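Local coordinates for protein nonribosomal peptide synthase (Streptomyces sp. MJ635-86F5, PDB 5JJP) that adenylates an aliphatic beta-amino acid, probably with ATP, as an adenylation enzyme of the ANL superfamily, at residues R352-V366 against L424-C436. Residues are numbered along the deposited sequence; the frame is centred on the assembly and turned at random.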
loop_
_atom_site.group_PDB
_atom_site.type_symbol
_atom_site.label_atom_id
_atom_site.label_comp_id
_atom_site.label_asym_id
_atom_site.label_seq_id
_atom_site.Cartn_x
_atom_site.Cartn_y
_atom_site.Cartn_z
ATOM N N ARG A 352 11.719 14.531 -19.192
ATOM C CA ARG A 352 11.400 14.234 -17.794
ATOM C C ARG A 352 9.892 14.253 -17.601
ATOM O O ARG A 352 9.247 15.261 -17.879
ATOM C CB ARG A 352 12.039 15.264 -16.849
ATOM C CG ARG A 352 11.875 14.908 -15.379
ATOM C CD ARG A 352 12.613 15.859 -14.455
ATOM N NE ARG A 352 14.027 15.523 -14.282
ATOM C CZ ARG A 352 15.042 16.079 -14.934
ATOM N NH1 ARG A 352 14.843 17.029 -15.849
ATOM N NH2 ARG A 352 16.275 15.683 -14.655
ATOM N N LEU A 353 9.340 13.154 -17.098
ATOM C CA LEU A 353 7.911 13.065 -16.783
ATOM C C LEU A 353 7.599 13.904 -15.541
ATOM O O LEU A 353 8.309 13.827 -14.544
ATOM C CB LEU A 353 7.565 11.616 -16.509
ATOM C CG LEU A 353 6.366 10.989 -17.201
ATOM C CD1 LEU A 353 6.432 11.135 -18.703
ATOM C CD2 LEU A 353 6.373 9.522 -16.819
ATOM N N THR A 354 6.571 14.731 -15.599
ATOM C CA THR A 354 6.163 15.479 -14.425
ATOM C C THR A 354 5.604 14.571 -13.318
ATOM O O THR A 354 5.046 13.481 -13.598
ATOM C CB THR A 354 5.129 16.578 -14.768
ATOM O OG1 THR A 354 4.927 17.406 -13.628
ATOM C CG2 THR A 354 3.769 16.002 -15.238
ATOM N N ILE A 355 5.706 15.026 -12.070
ATOM C CA ILE A 355 4.993 14.371 -10.975
ATOM C C ILE A 355 3.757 15.175 -10.581
ATOM O O ILE A 355 3.056 14.834 -9.635
ATOM C CB ILE A 355 5.920 14.088 -9.757
ATOM C CG1 ILE A 355 6.544 15.370 -9.215
ATOM C CG2 ILE A 355 7.028 13.120 -10.150
ATOM C CD1 ILE A 355 7.331 15.199 -7.926
ATOM N N GLY A 356 3.489 16.252 -11.300
ATOM C CA GLY A 356 2.187 16.879 -11.261
ATOM C C GLY A 356 1.898 17.604 -9.986
ATOM O O GLY A 356 2.777 18.256 -9.442
ATOM N N TYR A 357 0.640 17.536 -9.552
ATOM C CA TYR A 357 0.189 18.112 -8.284
ATOM C C TYR A 357 -0.119 17.004 -7.319
ATOM O O TYR A 357 -0.482 15.920 -7.741
ATOM C CB TYR A 357 -1.111 18.903 -8.459
ATOM C CG TYR A 357 -1.086 19.997 -9.522
ATOM C CD1 TYR A 357 -0.447 21.205 -9.278
ATOM C CD2 TYR A 357 -1.751 19.830 -10.734
ATOM C CE1 TYR A 357 -0.422 22.205 -10.217
ATOM C CE2 TYR A 357 -1.766 20.834 -11.684
ATOM C CZ TYR A 357 -1.084 22.017 -11.428
ATOM O OH TYR A 357 -1.073 23.030 -12.359
ATOM N N ALA A 358 0.034 17.257 -6.023
ATOM C CA ALA A 358 -0.363 16.269 -5.029
ATOM C C ALA A 358 -1.770 15.758 -5.307
ATOM O O ALA A 358 -2.539 16.428 -5.944
ATOM C CB ALA A 358 -0.298 16.858 -3.646
ATOM N N HIS A 359 -2.099 14.560 -4.841
ATOM C CA HIS A 359 -3.436 13.961 -5.097
ATOM C C HIS A 359 -4.476 14.744 -4.353
ATOM O O HIS A 359 -4.153 15.537 -3.462
ATOM C CB HIS A 359 -3.528 12.490 -4.664
ATOM C CG HIS A 359 -3.304 12.270 -3.196
ATOM N ND1 HIS A 359 -4.273 12.535 -2.247
ATOM C CD2 HIS A 359 -2.235 11.792 -2.524
ATOM C CE1 HIS A 359 -3.805 12.226 -1.050
ATOM N NE2 HIS A 359 -2.574 11.764 -1.192
ATOM N N HIS A 360 -5.728 14.485 -4.701
ATOM C CA HIS A 360 -6.815 15.282 -4.242
ATOM C C HIS A 360 -6.787 15.265 -2.690
ATOM O O HIS A 360 -6.635 14.190 -2.055
ATOM C CB HIS A 360 -8.084 14.722 -4.832
ATOM C CG HIS A 360 -9.284 15.505 -4.484
ATOM N ND1 HIS A 360 -9.985 15.299 -3.309
ATOM C CD2 HIS A 360 -9.896 16.525 -5.123
ATOM C CE1 HIS A 360 -10.979 16.168 -3.244
ATOM N NE2 HIS A 360 -10.946 16.921 -4.332
ATOM N N GLY A 361 -6.906 16.437 -2.074
ATOM C CA GLY A 361 -6.850 16.526 -0.620
ATOM C C GLY A 361 -5.472 16.783 -0.011
ATOM O O GLY A 361 -5.346 16.851 1.211
ATOM N N ALA A 362 -4.448 16.870 -0.847
ATOM C CA ALA A 362 -3.082 17.110 -0.397
ATOM C C ALA A 362 -2.494 18.243 -1.193
ATOM O O ALA A 362 -3.102 18.677 -2.170
ATOM C CB ALA A 362 -2.236 15.875 -0.589
ATOM N N GLU A 363 -1.304 18.695 -0.805
ATOM C CA GLU A 363 -0.587 19.740 -1.532
ATOM C C GLU A 363 0.912 19.597 -1.305
ATOM O O GLU A 363 1.399 19.348 -0.182
ATOM C CB GLU A 363 -1.049 21.114 -1.057
ATOM C CG GLU A 363 -0.678 22.305 -1.945
ATOM C CD GLU A 363 -0.853 23.610 -1.171
ATOM O OE1 GLU A 363 0.029 23.922 -0.327
ATOM O OE2 GLU A 363 -1.874 24.319 -1.380
ATOM N N MET A 364 1.679 19.778 -2.377
ATOM C CA MET A 364 3.124 19.753 -2.230
ATOM C C MET A 364 3.712 20.915 -2.977
ATOM O O MET A 364 3.165 21.358 -3.980
ATOM C CB MET A 364 3.710 18.437 -2.710
ATOM C CG MET A 364 3.370 18.076 -4.128
ATOM S SD MET A 364 4.069 16.466 -4.599
ATOM C CE MET A 364 3.683 16.547 -6.324
ATOM N N ASP A 365 4.809 21.440 -2.428
ATOM C CA ASP A 365 5.540 22.553 -3.026
ATOM C C ASP A 365 7.008 22.415 -2.666
ATOM O O ASP A 365 7.387 21.547 -1.878
ATOM C CB ASP A 365 4.987 23.896 -2.537
ATOM C CG ASP A 365 5.359 25.092 -3.472
ATOM O OD1 ASP A 365 5.933 24.885 -4.593
ATOM O OD2 ASP A 365 5.093 26.243 -3.044
ATOM N N VAL A 366 7.832 23.282 -3.247
ATOM C CA VAL A 366 9.281 23.105 -3.237
ATOM C C VAL A 366 9.859 24.223 -2.361
ATOM O O VAL A 366 9.365 25.347 -2.405
ATOM C CB VAL A 366 9.724 23.034 -4.704
ATOM C CG1 VAL A 366 10.936 23.853 -4.994
ATOM C CG2 VAL A 366 9.929 21.587 -5.105
ATOM N N LEU A 424 14.290 16.317 -4.056
ATOM C CA LEU A 424 14.511 17.569 -4.751
ATOM C C LEU A 424 13.629 17.657 -5.990
ATOM O O LEU A 424 13.295 16.643 -6.605
ATOM C CB LEU A 424 15.944 17.648 -5.187
ATOM C CG LEU A 424 16.971 17.650 -4.046
ATOM C CD1 LEU A 424 18.373 17.670 -4.624
ATOM C CD2 LEU A 424 16.765 18.866 -3.172
ATOM N N ALA A 425 13.214 18.866 -6.325
ATOM C CA ALA A 425 12.397 19.077 -7.495
ATOM C C ALA A 425 12.319 20.559 -7.837
ATOM O O ALA A 425 12.635 21.407 -7.027
ATOM C CB ALA A 425 10.977 18.509 -7.275
ATOM N N TYR A 426 11.879 20.851 -9.045
ATOM C CA TYR A 426 11.556 22.212 -9.438
ATOM C C TYR A 426 10.138 22.201 -9.957
ATOM O O TYR A 426 9.556 21.132 -10.247
ATOM C CB TYR A 426 12.511 22.773 -10.531
ATOM C CG TYR A 426 12.460 22.009 -11.843
ATOM C CD1 TYR A 426 13.383 20.979 -12.112
ATOM C CD2 TYR A 426 11.479 22.275 -12.791
ATOM C CE1 TYR A 426 13.326 20.235 -13.298
ATOM C CE2 TYR A 426 11.421 21.533 -13.989
ATOM C CZ TYR A 426 12.354 20.515 -14.223
ATOM O OH TYR A 426 12.308 19.776 -15.382
ATOM N N ARG A 427 9.611 23.414 -10.092
ATOM C CA ARG A 427 8.238 23.683 -10.465
ATOM C C ARG A 427 8.238 24.286 -11.880
ATOM O O ARG A 427 9.158 25.003 -12.233
ATOM C CB ARG A 427 7.694 24.678 -9.437
ATOM C CG ARG A 427 6.180 24.808 -9.378
ATOM C CD ARG A 427 5.758 26.152 -8.782
ATOM N NE ARG A 427 6.408 26.400 -7.501
ATOM C CZ ARG A 427 7.213 27.420 -7.221
ATOM N NH1 ARG A 427 7.495 28.363 -8.124
ATOM N NH2 ARG A 427 7.741 27.505 -6.005
ATOM N N ASP A 428 7.233 23.971 -12.697
ATOM C CA ASP A 428 7.035 24.698 -13.965
ATOM C C ASP A 428 6.160 25.922 -13.730
ATOM O O ASP A 428 5.766 26.186 -12.588
ATOM C CB ASP A 428 6.493 23.788 -15.093
ATOM C CG ASP A 428 5.052 23.281 -14.861
ATOM O OD1 ASP A 428 4.291 23.789 -13.998
ATOM O OD2 ASP A 428 4.658 22.349 -15.593
ATOM N N ALA A 429 5.836 26.661 -14.786
ATOM C CA ALA A 429 5.024 27.879 -14.646
ATOM C C ALA A 429 3.626 27.585 -14.121
ATOM O O ALA A 429 3.009 28.422 -13.442
ATOM C CB ALA A 429 4.930 28.628 -15.977
ATOM N N ASP A 430 3.120 26.408 -14.468
ATOM C CA ASP A 430 1.776 25.988 -14.072
ATOM C C ASP A 430 1.742 25.447 -12.653
ATOM O O ASP A 430 0.674 25.248 -12.088
ATOM C CB ASP A 430 1.242 24.950 -15.062
ATOM C CG ASP A 430 0.817 25.573 -16.384
ATOM O OD1 ASP A 430 0.466 26.773 -16.399
ATOM O OD2 ASP A 430 0.831 24.863 -17.412
ATOM N N GLY A 431 2.913 25.213 -12.068
ATOM C CA GLY A 431 2.985 24.807 -10.668
ATOM C C GLY A 431 3.172 23.312 -10.449
ATOM O O GLY A 431 3.212 22.854 -9.318
ATOM N N ARG A 432 3.304 22.564 -11.541
ATOM C CA ARG A 432 3.615 21.148 -11.466
ATOM C C ARG A 432 5.074 20.952 -11.077
ATOM O O ARG A 432 5.940 21.743 -11.458
ATOM C CB ARG A 432 3.318 20.460 -12.809
ATOM C CG ARG A 432 1.851 20.546 -13.214
ATOM C CD ARG A 432 1.549 19.685 -14.433
ATOM N NE ARG A 432 0.112 19.411 -14.550
ATOM C CZ ARG A 432 -0.788 20.236 -15.101
ATOM N NH1 ARG A 432 -0.425 21.429 -15.602
ATOM N NH2 ARG A 432 -2.066 19.870 -15.141
ATOM N N LEU A 433 5.356 19.871 -10.367
ATOM C CA LEU A 433 6.715 19.574 -9.995
ATOM C C LEU A 433 7.372 18.574 -10.915
ATOM O O LEU A 433 6.708 17.821 -11.638
ATOM C CB LEU A 433 6.773 19.051 -8.547
ATOM C CG LEU A 433 6.121 19.920 -7.487
ATOM C CD1 LEU A 433 6.390 19.371 -6.100
ATOM C CD2 LEU A 433 6.622 21.349 -7.600
ATOM N N TYR A 434 8.697 18.556 -10.838
ATOM C CA TYR A 434 9.553 17.618 -11.617
ATOM C C TYR A 434 10.632 17.088 -10.683
ATOM O O TYR A 434 11.438 17.841 -10.140
ATOM C CB TYR A 434 10.167 18.315 -12.867
ATOM C CG TYR A 434 9.097 18.795 -13.851
ATOM C CD1 TYR A 434 8.814 18.104 -15.024
ATOM C CD2 TYR A 434 8.347 19.911 -13.567
ATOM C CE1 TYR A 434 7.809 18.526 -15.895
ATOM C CE2 TYR A 434 7.345 20.331 -14.408
ATOM C CZ TYR A 434 7.088 19.653 -15.574
ATOM O OH TYR A 434 6.080 20.123 -16.367
ATOM N N PHE A 435 10.631 15.783 -10.496
ATOM C CA PHE A 435 11.543 15.135 -9.581
ATOM C C PHE A 435 12.989 15.198 -10.066
ATOM O O PHE A 435 13.251 14.868 -11.196
ATOM C CB PHE A 435 11.090 13.679 -9.411
ATOM C CG PHE A 435 11.985 12.857 -8.520
ATOM C CD1 PHE A 435 12.046 13.102 -7.158
ATOM C CD2 PHE A 435 12.768 11.850 -9.050
ATOM C CE1 PHE A 435 12.859 12.347 -6.341
ATOM C CE2 PHE A 435 13.592 11.094 -8.240
ATOM C CZ PHE A 435 13.633 11.339 -6.881
ATOM N N CYS A 436 13.914 15.579 -9.186
ATOM C CA CYS A 436 15.354 15.710 -9.516
ATOM C C CYS A 436 16.313 14.882 -8.647
ATOM O O CYS A 436 17.513 15.098 -8.700
ATOM C CB CYS A 436 15.782 17.172 -9.379
ATOM S SG CYS A 436 14.969 18.195 -10.580
#
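Ile355 and Gly356 sit together opposite Leu433 in the manner of a classic beta bulge, where Ile355 N gives a hydrogen bond to Leu433 O (3.0 Å) and Leu433 N returns one to Gly356 O (3.2 Å). Such bonds show how a loop, here 353-357 ahead of strand 363-366, can grip a beta hairpin, that of strands 424-427 and 433-436 in an antiparallel sheet. Thr354 doubles the hold on Leu433 O: its OG1, anti to the backbone N (chi1 -171°), donates at 2.7 Å from the face of the carbonyl plane opposite Ile355 N, while accepting from Gly356 N in an ST turn. Thr354 CB lies over a face of the Tyr434 ring, 3.5 Å from CE1. With an alanine at Tyr434 the ring is gone, and Thr354 would probably lose its cover while Asp428 OD2, which accepts from the hydroxyl, is likely to be left without that mate. Leu433 CD1 lies 3.8 Å from Met364 CG. Asp365 OD1 meets the guanidinium edge of Arg427 in a weak salt bridge (3.3 Å to NE); Val374 O is the firmer partner of NH2. Arg432 CG covers one face of the Tyr357 ring in a CH-pi contact, while Tyr357 OH donates to Asp430 O at 2.8 Å from above the carbonyl plane.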